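Local coordinates for protein NAGD (Escherichia coli, PDB 2C4N) that hydrolyses ribonucleoside 5'-phosphates to nucleosides and phosphate with the help of a magnesium ion, as a member of the HAD-like superfamily, at residues Ile3-Cys8 with Glu194-Val199; Tyr132-Gly137 with Lys165-Lys170; Thr143-His148 with Pro171-Lys176. All blocks are in the same frame, centred on the assembly; numbering follows the deposited sequence.

Interaction 1 joins strands 5-9 and 196-200 in the middle of the six-stranded parallel sheet of the HAD core domain. Interactions 2 and 3 are both nested inside the long loop that it closes. Interaction 2 lies in the cap domain, where helices 124-135 and 156-167 end, about 38 Å from interaction 1 centre to centre and across the middle of the chain. Interaction 3 comes between them, about 22 Å from the first and 17 Å from the second. Its segments follow those of interaction 2 and alternate with them in the sequence, leading from cap strands 139-142 and 172-173 to the phosphate-binding cleft between the domains.

Interaction 1 (Ile3-Cys8 with Glu194-Val199)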
ATOM      1  N   ILE A   3       7.193 -37.505  12.072  1.00 39.39           N
ATOM      2  CA  ILE A   3       7.812 -37.050  10.862  1.00 33.14           C
ATOM      3  C   ILE A   3       8.175 -38.186   9.933  1.00 29.56           C
ATOM      4  O   ILE A   3       8.974 -38.983  10.285  1.00 28.61           O
ATOM      5  CB  ILE A   3       9.014 -36.216  11.149  1.00 31.54           C
ATOM      6  CG1 ILE A   3       8.649 -34.991  11.945  1.00 29.86           C
ATOM      7  CG2 ILE A   3       9.600 -35.796   9.873  1.00 30.56           C
ATOM      8  CD1 ILE A   3       9.771 -34.244  12.429  1.00 29.10           C
ATOM      9  N   LYS A   4       7.558 -38.246   8.757  1.00 29.95           N
ATOM     10  CA  LYS A   4       7.840 -39.312   7.799  1.00 27.49           C
ATOM     11  C   LYS A   4       8.339 -38.745   6.474  1.00 24.42           C
ATOM     12  O   LYS A   4       8.835 -39.484   5.626  1.00 22.49           O
ATOM     13  CB  LYS A   4       6.577 -40.136   7.540  1.00 39.86           C
ATOM     14  CG  LYS A   4       6.014 -40.846   8.761  1.00 43.27           C
ATOM     15  CD  LYS A   4       4.756 -41.621   8.395  1.00 46.21           C
ATOM     16  CE  LYS A   4       4.179 -42.354   9.592  1.00 47.49           C
ATOM     17  NZ  LYS A   4       2.928 -43.082   9.228  1.00 50.39           N
ATOM     18  N   ASN A   5       8.202 -37.430   6.304  1.00 23.31           N
ATOM     19  CA  ASN A   5       8.619 -36.750   5.076  1.00 21.05           C
ATOM     20  C   ASN A   5       9.302 -35.437   5.445  1.00 20.26           C
ATOM     21  O   ASN A   5       9.021 -34.855   6.494  1.00 18.62           O
ATOM     22  CB  ASN A   5       7.397 -36.454   4.205  1.00 23.26           C
ATOM     23  CG  ASN A   5       6.505 -37.666   4.020  1.00 24.90           C
ATOM     24  OD1 ASN A   5       6.759 -38.520   3.168  1.00 25.99           O
ATOM     25  ND2 ASN A   5       5.454 -37.751   4.829  1.00 26.10           N
ATOM     26  N   VAL A   6      10.179 -34.953   4.573  1.00 18.57           N
ATOM     27  CA  VAL A   6      10.894 -33.718   4.860  1.00 17.51           C
ATOM     28  C   VAL A   6      11.012 -32.765   3.680  1.00 17.51           C
ATOM     29  O   VAL A   6      11.413 -33.166   2.593  1.00 17.14           O
ATOM     30  CB  VAL A   6      12.336 -34.007   5.352  1.00 20.03           C
ATOM     31  CG1 VAL A   6      13.070 -32.691   5.621  1.00 19.18           C
ATOM     32  CG2 VAL A   6      12.305 -34.871   6.613  1.00 19.25           C
ATOM     33  N   ILE A   7      10.639 -31.508   3.906  1.00 16.65           N
ATOM     34  CA  ILE A   7      10.780 -30.467   2.895  1.00 16.44           C
ATOM     35  C   ILE A   7      11.865 -29.582   3.492  1.00 16.85           C
ATOM     36  O   ILE A   7      11.720 -29.084   4.612  1.00 18.50           O
ATOM     37  CB  ILE A   7       9.511 -29.612   2.720  1.00 16.63           C
ATOM     38  CG1 ILE A   7       8.388 -30.445   2.102  1.00 15.86           C
ATOM     39  CG2 ILE A   7       9.820 -28.412   1.822  1.00 16.82           C
ATOM     40  CD1 ILE A   7       7.072 -29.673   1.957  1.00 19.25           C
ATOM     41  N   CYS A   8      12.961 -29.402   2.769  1.00 15.66           N
ATOM     42  CA  CYS A   8      14.040 -28.584   3.288  1.00 14.67           C
ATOM     43  C   CYS A   8      14.400 -27.468   2.333  1.00 15.22           C
ATOM     44  O   CYS A   8      14.722 -27.702   1.165  1.00 17.09           O
ATOM     45  CB  CYS A   8      15.277 -29.443   3.565  1.00 17.02           C
ATOM     46  SG  CYS A   8      16.638 -28.555   4.365  1.00 17.85           S
ATOM     47  N   GLU A 194       0.326 -33.715   8.079  1.00 26.88           N
ATOM     48  CA  GLU A 194       0.495 -34.131   9.474  1.00 29.20           C
ATOM     49  C   GLU A 194       1.762 -34.933   9.768  1.00 29.07           C
ATOM     50  O   GLU A 194       2.150 -35.069  10.926  1.00 29.19           O
ATOM     51  CB  GLU A 194      -0.718 -34.943   9.955  1.00 39.44           C
ATOM     52  CG  GLU A 194      -2.059 -34.513   9.383  1.00 42.26           C
ATOM     53  CD  GLU A 194      -2.303 -35.093   8.009  1.00 42.80           C
ATOM     54  OE1 GLU A 194      -2.302 -36.335   7.884  1.00 46.79           O
ATOM     55  OE2 GLU A 194      -2.496 -34.318   7.053  1.00 43.67           O
ATOM     56  N   GLU A 195       2.394 -35.483   8.734  1.00 26.64           N
ATOM     57  CA  GLU A 195       3.623 -36.255   8.930  1.00 26.06           C
ATOM     58  C   GLU A 195       4.795 -35.634   8.183  1.00 24.08           C
ATOM     59  O   GLU A 195       5.751 -36.323   7.834  1.00 22.80           O
ATOM     60  CB  GLU A 195       3.452 -37.707   8.466  1.00 44.13           C
ATOM     61  CG  GLU A 195       2.646 -38.586   9.405  1.00 50.42           C
ATOM     62  CD  GLU A 195       1.245 -38.839   8.904  1.00 54.33           C
ATOM     63  OE1 GLU A 195       1.105 -39.447   7.823  1.00 56.72           O
ATOM     64  OE2 GLU A 195       0.285 -38.432   9.588  1.00 59.20           O
ATOM     65  N   THR A 196       4.722 -34.331   7.942  1.00 20.69           N
ATOM     66  CA  THR A 196       5.789 -33.654   7.221  1.00 19.23           C
ATOM     67  C   THR A 196       6.287 -32.433   7.966  1.00 19.01           C
ATOM     68  O   THR A 196       5.514 -31.705   8.587  1.00 17.77           O
ATOM     69  CB  THR A 196       5.321 -33.228   5.818  1.00 20.44           C
ATOM     70  OG1 THR A 196       4.835 -34.377   5.114  1.00 19.31           O
ATOM     71  CG2 THR A 196       6.475 -32.609   5.028  1.00 19.65           C
ATOM     72  N   VAL A 197       7.595 -32.229   7.915  1.00 19.48           N
ATOM     73  CA  VAL A 197       8.212 -31.084   8.556  1.00 17.60           C
ATOM     74  C   VAL A 197       8.902 -30.292   7.460  1.00 16.88           C
ATOM     75  O   VAL A 197       9.335 -30.856   6.455  1.00 17.99           O
ATOM     76  CB  VAL A 197       9.283 -31.522   9.597  1.00 22.52           C
ATOM     77  CG1 VAL A 197      10.396 -32.305   8.904  1.00 20.65           C
ATOM     78  CG2 VAL A 197       9.864 -30.302  10.304  1.00 21.17           C
ATOM     79  N   ILE A 198       8.965 -28.981   7.629  1.00 17.20           N
ATOM     80  CA  ILE A 198       9.675 -28.160   6.669  1.00 17.03           C
ATOM     81  C   ILE A 198      10.770 -27.466   7.454  1.00 15.02           C
ATOM     82  O   ILE A 198      10.544 -27.015   8.575  1.00 17.51           O
ATOM     83  CB  ILE A 198       8.771 -27.099   5.986  1.00 15.57           C
ATOM     84  CG1 ILE A 198       9.640 -26.190   5.102  1.00 15.92           C
ATOM     85  CG2 ILE A 198       8.015 -26.279   7.030  1.00 14.61           C
ATOM     86  CD1 ILE A 198       8.843 -25.313   4.154  1.00 16.34           C
ATOM     87  N   VAL A 199      11.966 -27.421   6.880  1.00 13.90           N
ATOM     88  CA  VAL A 199      13.101 -26.764   7.514  1.00 14.81           C
ATOM     89  C   VAL A 199      13.405 -25.524   6.677  1.00 14.30           C
ATOM     90  O   VAL A 199      13.538 -25.615   5.458  1.00 13.92           O
ATOM     91  CB  VAL A 199      14.358 -27.675   7.523  1.00 17.07           C
ATOM     92  CG1 VAL A 199      15.512 -26.962   8.209  1.00 16.63           C
ATOM     93  CG2 VAL A 199      14.056 -28.988   8.230  1.00 16.76           C
TER
HETATM   94  O   HOH W   1       2.591 -38.935   4.881  1.00 21.87           O
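Lys4 CG lies anti to its own carbonyl carbon (chi1 -62°), and Glu195 CG takes the same position on its residue (chi1 -76°), which starts the two side chains side by side in one direction. The extended lysine chain rests its CD 3.8 Å from Glu195 CG, while Lys4 NZ stays 4.3 Å from Glu195 OE1, beyond a salt bridge; the firmer partner of the carboxylate is Met1 N, bonded to OE2. An alanine in place of Lys4 would probably leave Glu195 CG without its cover and OE1 without the lysine charge nearby.

Glu195 O accepts from Lys4 N at 2.8 Å and from Asn5 N, with a weak third bond from Asn5 ND2. Asn5 ND2 also donates to a water, which in turn makes a weak bond to Glu195 OE1. From here the parallel strands zip together: Ile7 N donates to Val197 O at 2.9 Å, and Val199 N to Ile7 O at 2.8 Å.

Ile7 CG2 packs on Ile198 CG1 at 4.0 Å under helix 180-189, on the face that Asn5 and Thr196 also occupy. Val197, on the other face, turns CG1 to Ile3 CG2 of the preceding loop, 3.7 Å away. Branched aliphatic residues suit such extended, buried strands. The chemistry thus changes from polar and charged groups at the strand start to an apolar middle, beyond which the next residue, Asp9, binds magnesium.

Interaction 2 (Tyr132-Gly137 with Lys165-Lys170); sequences YFVANG and KISGRK
The guanidinium of Arg169 presents its edge to Val134 O, which lies within 1° of the group's plane. Arg169 NH1 donates to Val134 O at 2.6 Å, and it has a second acceptor in Ala138 O, just after 132-137. Within 132-137, turned away from the arginine, the Tyr132 ring carries Asn136 ND2 3.5 Å above one face, offset toward the rim, with Phe133 CE1 at its edge.

Val134 O is gripped twice, since Gly137 N reaches it from the opposite face of the carbonyl plane. That backbone bond belongs to a Schellman motif, in which Ala138 N returns to Phe133 O as well. Glycine suits the place of Gly137 because its positive phi would jam a side chain against the preceding carbonyl. Arginine suits the place of Arg169 because a long side chain with a flat, many-donor end can add a bond to carbonyls at a helix end. Its chain bends at chi3 (62°), which turns NE out of the extended course.

Val134 CG1 lies between the arginine and the serine, 3.4 Å from Arg169 NH1 and 3.6 Å from Ser167 OG. Ser167 CB also approaches the CB of Ala135, at 4.2 Å, a distance that only small side chains allow where the two backbones come so near. Ser167 OG accepts from Arg169 N at 3.3 Å, forming an ST turn, and is bonded to Ile163 O one helical turn back. Gly168 takes the positive phi as the chain leaves the helix.

The contact therefore joins the C-terminal ends of helices 124-135 and 156-167 in the cap, with Val134 packed on Val114 of strand 105-116, while Phe152 of a neighbouring subunit packs against Tyr132 and Ala135.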
ATOM      1  N   TYR A 132      -0.469  -5.269 -21.071  1.00 20.07           N
ATOM      2  CA  TYR A 132      -1.579  -5.245 -22.019  1.00 21.49           C
ATOM      3  C   TYR A 132      -2.452  -6.493 -21.875  1.00 20.72           C
ATOM      4  O   TYR A 132      -3.678  -6.396 -21.797  1.00 19.84           O
ATOM      5  CB  TYR A 132      -1.036  -5.161 -23.445  1.00 26.69           C
ATOM      6  CG  TYR A 132      -2.096  -5.301 -24.514  1.00 30.85           C
ATOM      7  CD1 TYR A 132      -2.917  -4.229 -24.859  1.00 33.68           C
ATOM      8  CD2 TYR A 132      -2.283  -6.515 -25.173  1.00 32.31           C
ATOM      9  CE1 TYR A 132      -3.903  -4.362 -25.839  1.00 35.14           C
ATOM     10  CE2 TYR A 132      -3.264  -6.659 -26.151  1.00 36.09           C
ATOM     11  CZ  TYR A 132      -4.068  -5.581 -26.479  1.00 36.62           C
ATOM     12  OH  TYR A 132      -5.035  -5.724 -27.449  1.00 40.42           O
ATOM     13  N   PHE A 133      -1.824  -7.665 -21.843  1.00 19.98           N
ATOM     14  CA  PHE A 133      -2.573  -8.913 -21.709  1.00 20.10           C
ATOM     15  C   PHE A 133      -3.291  -9.038 -20.366  1.00 19.83           C
ATOM     16  O   PHE A 133      -4.449  -9.458 -20.308  1.00 19.70           O
ATOM     17  CB  PHE A 133      -1.653 -10.120 -21.914  1.00 18.75           C
ATOM     18  CG  PHE A 133      -1.103 -10.236 -23.310  1.00 21.92           C
ATOM     19  CD1 PHE A 133      -1.951 -10.168 -24.413  1.00 21.23           C
ATOM     20  CD2 PHE A 133       0.262 -10.424 -23.524  1.00 21.23           C
ATOM     21  CE1 PHE A 133      -1.448 -10.285 -25.711  1.00 23.44           C
ATOM     22  CE2 PHE A 133       0.776 -10.542 -24.818  1.00 23.83           C
ATOM     23  CZ  PHE A 133      -0.084 -10.472 -25.914  1.00 21.70           C
ATOM     24  N   VAL A 134      -2.609  -8.684 -19.285  1.00 18.95           N
ATOM     25  CA  VAL A 134      -3.218  -8.773 -17.963  1.00 19.86           C
ATOM     26  C   VAL A 134      -4.388  -7.807 -17.875  1.00 20.31           C
ATOM     27  O   VAL A 134      -5.455  -8.157 -17.373  1.00 20.95           O
ATOM     28  CB  VAL A 134      -2.188  -8.457 -16.847  1.00 18.94           C
ATOM     29  CG1 VAL A 134      -2.881  -8.378 -15.487  1.00 18.58           C
ATOM     30  CG2 VAL A 134      -1.122  -9.544 -16.813  1.00 17.97           C
ATOM     31  N   ALA A 135      -4.191  -6.596 -18.379  1.00 24.40           N
ATOM     32  CA  ALA A 135      -5.247  -5.599 -18.356  1.00 26.06           C
ATOM     33  C   ALA A 135      -6.454  -6.077 -19.153  1.00 28.24           C
ATOM     34  O   ALA A 135      -7.589  -5.711 -18.849  1.00 29.68           O
ATOM     35  CB  ALA A 135      -4.736  -4.290 -18.922  1.00 29.46           C
ATOM     36  N   ASN A 136      -6.211  -6.857 -20.180  1.00 25.62           N
ATOM     37  CA  ASN A 136      -7.237  -7.449 -20.989  1.00 27.20           C
ATOM     38  C   ASN A 136      -7.798  -8.780 -20.556  1.00 27.26           C
ATOM     39  O   ASN A 136      -8.469  -9.427 -21.299  1.00 28.57           O
ATOM     40  CB  ASN A 136      -6.888  -7.419 -22.470  1.00 28.73           C
ATOM     41  CG  ASN A 136      -7.021  -6.048 -23.062  1.00 30.65           C
ATOM     42  OD1 ASN A 136      -8.116  -5.640 -23.391  1.00 31.63           O
ATOM     43  ND2 ASN A 136      -5.948  -5.363 -23.223  1.00 31.97           N
ATOM     44  N   GLY A 137      -7.549  -9.153 -19.320  1.00 25.31           N
ATOM     45  CA  GLY A 137      -8.081 -10.401 -18.799  1.00 22.68           C
ATOM     46  C   GLY A 137      -7.253 -11.671 -18.742  1.00 23.04           C
ATOM     47  O   GLY A 137      -7.764 -12.710 -18.319  1.00 21.76           O
ATOM     48  N   LYS A 165       1.597  -2.208 -11.816  1.00 20.24           N
ATOM     49  CA  LYS A 165       1.365  -0.761 -11.812  1.00 22.49           C
ATOM     50  C   LYS A 165       0.522  -0.307 -13.003  1.00 21.69           C
ATOM     51  O   LYS A 165      -0.414   0.478 -12.856  1.00 22.77           O
ATOM     52  CB  LYS A 165       2.708  -0.025 -11.837  1.00 34.86           C
ATOM     53  CG  LYS A 165       2.800   1.171 -10.906  1.00 41.65           C
ATOM     54  CD  LYS A 165       2.636   0.723  -9.463  1.00 45.87           C
ATOM     55  CE  LYS A 165       3.477   1.563  -8.513  1.00 48.94           C
ATOM     56  NZ  LYS A 165       3.569   0.948  -7.155  1.00 50.24           N
ATOM     57  N   ILE A 166       0.861  -0.816 -14.183  1.00 23.93           N
ATOM     58  CA  ILE A 166       0.155  -0.460 -15.410  1.00 22.80           C
ATOM     59  C   ILE A 166      -1.228  -1.095 -15.512  1.00 23.36           C
ATOM     60  O   ILE A 166      -2.202  -0.421 -15.847  1.00 24.52           O
ATOM     61  CB  ILE A 166       0.974  -0.874 -16.658  1.00 19.18           C
ATOM     62  CG1 ILE A 166       2.318  -0.142 -16.662  1.00 18.36           C
ATOM     63  CG2 ILE A 166       0.190  -0.559 -17.939  1.00 19.52           C
ATOM     64  CD1 ILE A 166       3.287  -0.629 -17.725  1.00 18.20           C
ATOM     65  N   SER A 167      -1.317  -2.388 -15.214  1.00 24.61           N
ATOM     66  CA  SER A 167      -2.583  -3.109 -15.320  1.00 24.29           C
ATOM     67  C   SER A 167      -3.521  -2.941 -14.135  1.00 26.06           C
ATOM     68  O   SER A 167      -4.731  -3.123 -14.269  1.00 26.94           O
ATOM     69  CB  SER A 167      -2.321  -4.603 -15.521  1.00 19.94           C
ATOM     70  OG  SER A 167      -1.752  -5.175 -14.356  1.00 19.50           O
ATOM     71  N   GLY A 168      -2.964  -2.610 -12.975  1.00 26.78           N
ATOM     72  CA  GLY A 168      -3.782  -2.454 -11.790  1.00 26.83           C
ATOM     73  C   GLY A 168      -4.170  -3.797 -11.200  1.00 28.21           C
ATOM     74  O   GLY A 168      -5.081  -3.879 -10.375  1.00 28.54           O
ATOM     75  N   ARG A 169      -3.483  -4.857 -11.621  1.00 22.19           N
ATOM     76  CA  ARG A 169      -3.769  -6.194 -11.119  1.00 22.22           C
ATOM     77  C   ARG A 169      -2.527  -6.869 -10.553  1.00 22.71           C
ATOM     78  O   ARG A 169      -1.406  -6.595 -10.979  1.00 20.86           O
ATOM     79  CB  ARG A 169      -4.358  -7.063 -12.233  1.00 27.54           C
ATOM     80  CG  ARG A 169      -5.711  -6.598 -12.747  1.00 30.79           C
ATOM     81  CD  ARG A 169      -6.176  -7.508 -13.866  1.00 32.81           C
ATOM     82  NE  ARG A 169      -6.362  -8.875 -13.389  1.00 35.01           N
ATOM     83  CZ  ARG A 169      -6.275  -9.957 -14.154  1.00 37.06           C
ATOM     84  NH1 ARG A 169      -6.001  -9.846 -15.446  1.00 33.05           N
ATOM     85  NH2 ARG A 169      -6.470 -11.156 -13.623  1.00 39.53           N
ATOM     86  N   LYS A 170      -2.738  -7.755  -9.590  1.00 19.84           N
ATOM     87  CA  LYS A 170      -1.642  -8.479  -8.973  1.00 20.46           C
ATOM     88  C   LYS A 170      -1.664  -9.935  -9.406  1.00 18.92           C
ATOM     89  O   LYS A 170      -2.724 -10.505  -9.650  1.00 17.58           O
ATOM     90  CB  LYS A 170      -1.735  -8.372  -7.452  1.00 36.39           C
ATOM     91  CG  LYS A 170      -1.432  -6.976  -6.941  1.00 41.81           C
ATOM     92  CD  LYS A 170      -1.489  -6.906  -5.431  1.00 46.90           C
ATOM     93  CE  LYS A 170      -0.756  -5.678  -4.917  1.00 49.17           C
ATOM     94  NZ  LYS A 170      -0.894  -5.545  -3.440  1.00 51.97           N
TER

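Interaction 3 (Thr143-His148 with Pro171-Lys176). With PO4 (phosphate ion), chain C; PO4 (phosphate ion), chain D.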
ATOM      1  N   THR A 143       6.117 -16.791 -10.589  1.00 12.14           N
ATOM      2  CA  THR A 143       6.801 -17.849  -9.850  1.00 13.52           C
ATOM      3  C   THR A 143       7.072 -17.569  -8.373  1.00 12.37           C
ATOM      4  O   THR A 143       6.837 -18.430  -7.529  1.00 14.12           O
ATOM      5  CB  THR A 143       8.138 -18.249 -10.538  1.00 13.61           C
ATOM      6  OG1 THR A 143       9.002 -17.114 -10.634  1.00 13.58           O
ATOM      7  CG2 THR A 143       7.873 -18.799 -11.928  1.00 12.00           C
ATOM      8  N   ASN A 144       7.562 -16.376  -8.046  1.00 14.50           N
ATOM      9  CA  ASN A 144       7.860 -16.059  -6.648  1.00 14.52           C
ATOM     10  C   ASN A 144       7.828 -14.547  -6.402  1.00 14.60           C
ATOM     11  O   ASN A 144       8.180 -13.763  -7.277  1.00 13.54           O
ATOM     12  CB  ASN A 144       9.227 -16.647  -6.257  1.00 15.27           C
ATOM     13  CG  ASN A 144      10.371 -16.122  -7.119  1.00 14.37           C
ATOM     14  OD1 ASN A 144      10.380 -16.286  -8.341  1.00 15.32           O
ATOM     15  ND2 ASN A 144      11.347 -15.490  -6.475  1.00 16.29           N
ATOM     16  N   PRO A 145       7.421 -14.127  -5.195  1.00 17.14           N
ATOM     17  CA  PRO A 145       7.327 -12.710  -4.828  1.00 17.50           C
ATOM     18  C   PRO A 145       8.623 -11.969  -4.494  1.00 17.78           C
ATOM     19  O   PRO A 145       8.619 -10.743  -4.375  1.00 17.26           O
ATOM     20  CB  PRO A 145       6.359 -12.733  -3.651  1.00 15.98           C
ATOM     21  CG  PRO A 145       6.746 -14.007  -2.947  1.00 16.09           C
ATOM     22  CD  PRO A 145       6.962 -14.995  -4.092  1.00 14.69           C
ATOM     23  N   ASP A 146       9.719 -12.699  -4.340  1.00 15.11           N
ATOM     24  CA  ASP A 146      11.003 -12.078  -4.015  1.00 15.73           C
ATOM     25  C   ASP A 146      11.316 -10.923  -4.972  1.00 17.25           C
ATOM     26  O   ASP A 146      11.227 -11.082  -6.192  1.00 16.24           O
ATOM     27  CB  ASP A 146      12.099 -13.138  -4.082  1.00 19.73           C
ATOM     28  CG  ASP A 146      11.806 -14.317  -3.190  1.00 20.84           C
ATOM     29  OD1 ASP A 146      12.227 -14.297  -2.014  1.00 23.55           O
ATOM     30  OD2 ASP A 146      11.137 -15.260  -3.658  1.00 19.34           O
ATOM     31  N   THR A 147      11.694  -9.767  -4.425  1.00 18.61           N
ATOM     32  CA  THR A 147      11.987  -8.603  -5.264  1.00 20.66           C
ATOM     33  C   THR A 147      13.365  -8.640  -5.913  1.00 22.89           C
ATOM     34  O   THR A 147      13.575  -8.042  -6.966  1.00 21.56           O
ATOM     35  CB  THR A 147      11.851  -7.288  -4.459  1.00 29.82           C
ATOM     36  OG1 THR A 147      12.842  -7.248  -3.424  1.00 30.25           O
ATOM     37  CG2 THR A 147      10.472  -7.198  -3.834  1.00 30.93           C
ATOM     38  N   HIS A 148      14.305  -9.344  -5.292  1.00 23.92           N
ATOM     39  CA  HIS A 148      15.647  -9.432  -5.849  1.00 28.66           C
ATOM     40  C   HIS A 148      16.360 -10.708  -5.420  1.00 29.39           C
ATOM     41  O   HIS A 148      15.991 -11.320  -4.419  1.00 27.61           O
ATOM     42  CB  HIS A 148      16.463  -8.205  -5.431  1.00 43.63           C
ATOM     43  CG  HIS A 148      16.561  -8.017  -3.951  1.00 48.45           C
ATOM     44  ND1 HIS A 148      17.348  -8.815  -3.148  1.00 51.03           N
ATOM     45  CD2 HIS A 148      15.976  -7.116  -3.127  1.00 48.99           C
ATOM     46  CE1 HIS A 148      17.247  -8.410  -1.894  1.00 51.81           C
ATOM     47  NE2 HIS A 148      16.419  -7.381  -1.854  1.00 51.11           N
ATOM     48  N   PRO A 171      -0.484 -10.560  -9.498  1.00 18.09           N
ATOM     49  CA  PRO A 171      -0.450 -11.959  -9.914  1.00 18.19           C
ATOM     50  C   PRO A 171      -0.624 -12.891  -8.739  1.00 16.18           C
ATOM     51  O   PRO A 171      -0.562 -12.479  -7.578  1.00 14.95           O
ATOM     52  CB  PRO A 171       0.944 -12.095 -10.506  1.00 19.10           C
ATOM     53  CG  PRO A 171       1.764 -11.271  -9.519  1.00 20.36           C
ATOM     54  CD  PRO A 171       0.882 -10.030  -9.310  1.00 19.15           C
ATOM     55  N   PHE A 172      -0.848 -14.155  -9.057  1.00 18.63           N
ATOM     56  CA  PHE A 172      -0.938 -15.181  -8.050  1.00 18.30           C
ATOM     57  C   PHE A 172       0.504 -15.679  -8.003  1.00 17.36           C
ATOM     58  O   PHE A 172       1.021 -16.168  -9.016  1.00 16.53           O
ATOM     59  CB  PHE A 172      -1.849 -16.325  -8.504  1.00 27.62           C
ATOM     60  CG  PHE A 172      -1.817 -17.517  -7.585  1.00 32.40           C
ATOM     61  CD1 PHE A 172      -2.473 -17.486  -6.356  1.00 34.37           C
ATOM     62  CD2 PHE A 172      -1.094 -18.655  -7.927  1.00 34.91           C
ATOM     63  CE1 PHE A 172      -2.404 -18.570  -5.486  1.00 34.96           C
ATOM     64  CE2 PHE A 172      -1.021 -19.743  -7.062  1.00 38.43           C
ATOM     65  CZ  PHE A 172      -1.675 -19.700  -5.842  1.00 36.89           C
ATOM     66  N   TYR A 173       1.161 -15.524  -6.857  1.00 14.93           N
ATOM     67  CA  TYR A 173       2.536 -15.989  -6.702  1.00 14.53           C
ATOM     68  C   TYR A 173       2.482 -17.449  -6.280  1.00 15.50           C
ATOM     69  O   TYR A 173       1.827 -17.799  -5.297  1.00 16.60           O
ATOM     70  CB  TYR A 173       3.286 -15.168  -5.644  1.00 16.51           C
ATOM     71  CG  TYR A 173       3.694 -13.785  -6.107  1.00 17.06           C
ATOM     72  CD1 TYR A 173       3.056 -12.646  -5.619  1.00 16.88           C
ATOM     73  CD2 TYR A 173       4.725 -13.617  -7.025  1.00 17.26           C
ATOM     74  CE1 TYR A 173       3.439 -11.368  -6.037  1.00 17.36           C
ATOM     75  CE2 TYR A 173       5.115 -12.350  -7.451  1.00 17.56           C
ATOM     76  CZ  TYR A 173       4.471 -11.231  -6.953  1.00 18.33           C
ATOM     77  OH  TYR A 173       4.866  -9.985  -7.387  1.00 19.64           O
ATOM     78  N   VAL A 174       3.168 -18.299  -7.032  1.00 17.36           N
ATOM     79  CA  VAL A 174       3.172 -19.730  -6.755  1.00 18.64           C
ATOM     80  C   VAL A 174       4.077 -20.114  -5.587  1.00 17.15           C
ATOM     81  O   VAL A 174       3.749 -21.008  -4.811  1.00 17.31           O
ATOM     82  CB  VAL A 174       3.608 -20.524  -8.016  1.00 17.65           C
ATOM     83  CG1 VAL A 174       3.732 -22.013  -7.691  1.00 19.79           C
ATOM     84  CG2 VAL A 174       2.593 -20.313  -9.139  1.00 18.55           C
ATOM     85  N   GLY A 175       5.211 -19.432  -5.458  1.00 17.82           N
ATOM     86  CA  GLY A 175       6.152 -19.759  -4.394  1.00 18.55           C
ATOM     87  C   GLY A 175       5.811 -19.269  -2.996  1.00 19.10           C
ATOM     88  O   GLY A 175       4.775 -18.638  -2.782  1.00 18.87           O
ATOM     89  N   LYS A 176       6.691 -19.572  -2.041  1.00 16.23           N
ATOM     90  CA  LYS A 176       6.509 -19.149  -0.650  1.00 16.80           C
ATOM     91  C   LYS A 176       6.352 -17.631  -0.650  1.00 17.09           C
ATOM     92  O   LYS A 176       6.944 -16.946  -1.483  1.00 17.58           O
ATOM     93  CB  LYS A 176       7.743 -19.522   0.182  1.00 16.98           C
ATOM     94  CG  LYS A 176       8.059 -21.005   0.247  1.00 17.35           C
ATOM     95  CD  LYS A 176       9.429 -21.237   0.880  1.00 16.52           C
ATOM     96  CE  LYS A 176      10.560 -20.818  -0.060  1.00 17.47           C
ATOM     97  NZ  LYS A 176      11.873 -20.730   0.647  1.00 18.92           N
TER
HETATM   98  P   PO4 C1252      12.685 -16.857   0.180  1.00 28.29           P
HETATM   99  O1  PO4 C1252      13.599 -17.432  -0.838  1.00 27.84           O
HETATM  100  O2  PO4 C1252      13.398 -15.811   0.952  1.00 28.33           O
HETATM  101  O3  PO4 C1252      11.510 -16.257  -0.495  1.00 26.29           O
HETATM  102  O4  PO4 C1252      12.230 -17.928   1.099  1.00 24.95           O
HETATM  103  P   PO4 D1253      15.402 -20.126  -1.180  1.00 30.33           P
HETATM  104  O1  PO4 D1253      15.937 -21.482  -1.459  1.00 31.58           O
HETATM  105  O2  PO4 D1253      13.922 -20.146  -1.268  1.00 24.92           O
HETATM  106  O3  PO4 D1253      15.809 -19.702   0.169  1.00 26.21           O
HETATM  107  O4  PO4 D1253      15.950 -19.170  -2.177  1.00 32.83           O
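Lys176 NZ is gripped by two phosphate ions, probably from the crystallisation liquor, 2.9 Å from O4 of the one in chain C and 2.9 Å from O2 of the one in chain D, and by salt bridges to Asp9 and Asp206. It matches the motif III lysine of the HAD fold, and a long cationic side chain suits a cleft lined by Asp9 and Asp206 that probably binds the substrate phosphate. Its own carbonyl O touches Pro145 CD across the contact.

Asp146, probably a determinant of substrate specificity, comes from the cap side, with OD1 2.6 Å from O3 of the chain C phosphate. Its OD2 accepts from Asn144 ND2 at 2.8 Å and from Asn43 ND2, so two amides steady the carboxylate.

The backbones meet where Gly175 N donates to Thr143 O at 2.8 Å. Glycine is called for here, because a CB would clash with that same oxygen. Next to it Pro145 and Tyr173 pack, the tyrosine ring lying between two prolines: Pro171 CG approaches one face, and over the opposite face Pro145 CB makes a CH-pi contact, 3.7 Å from the ring centroid and 7° off its normal.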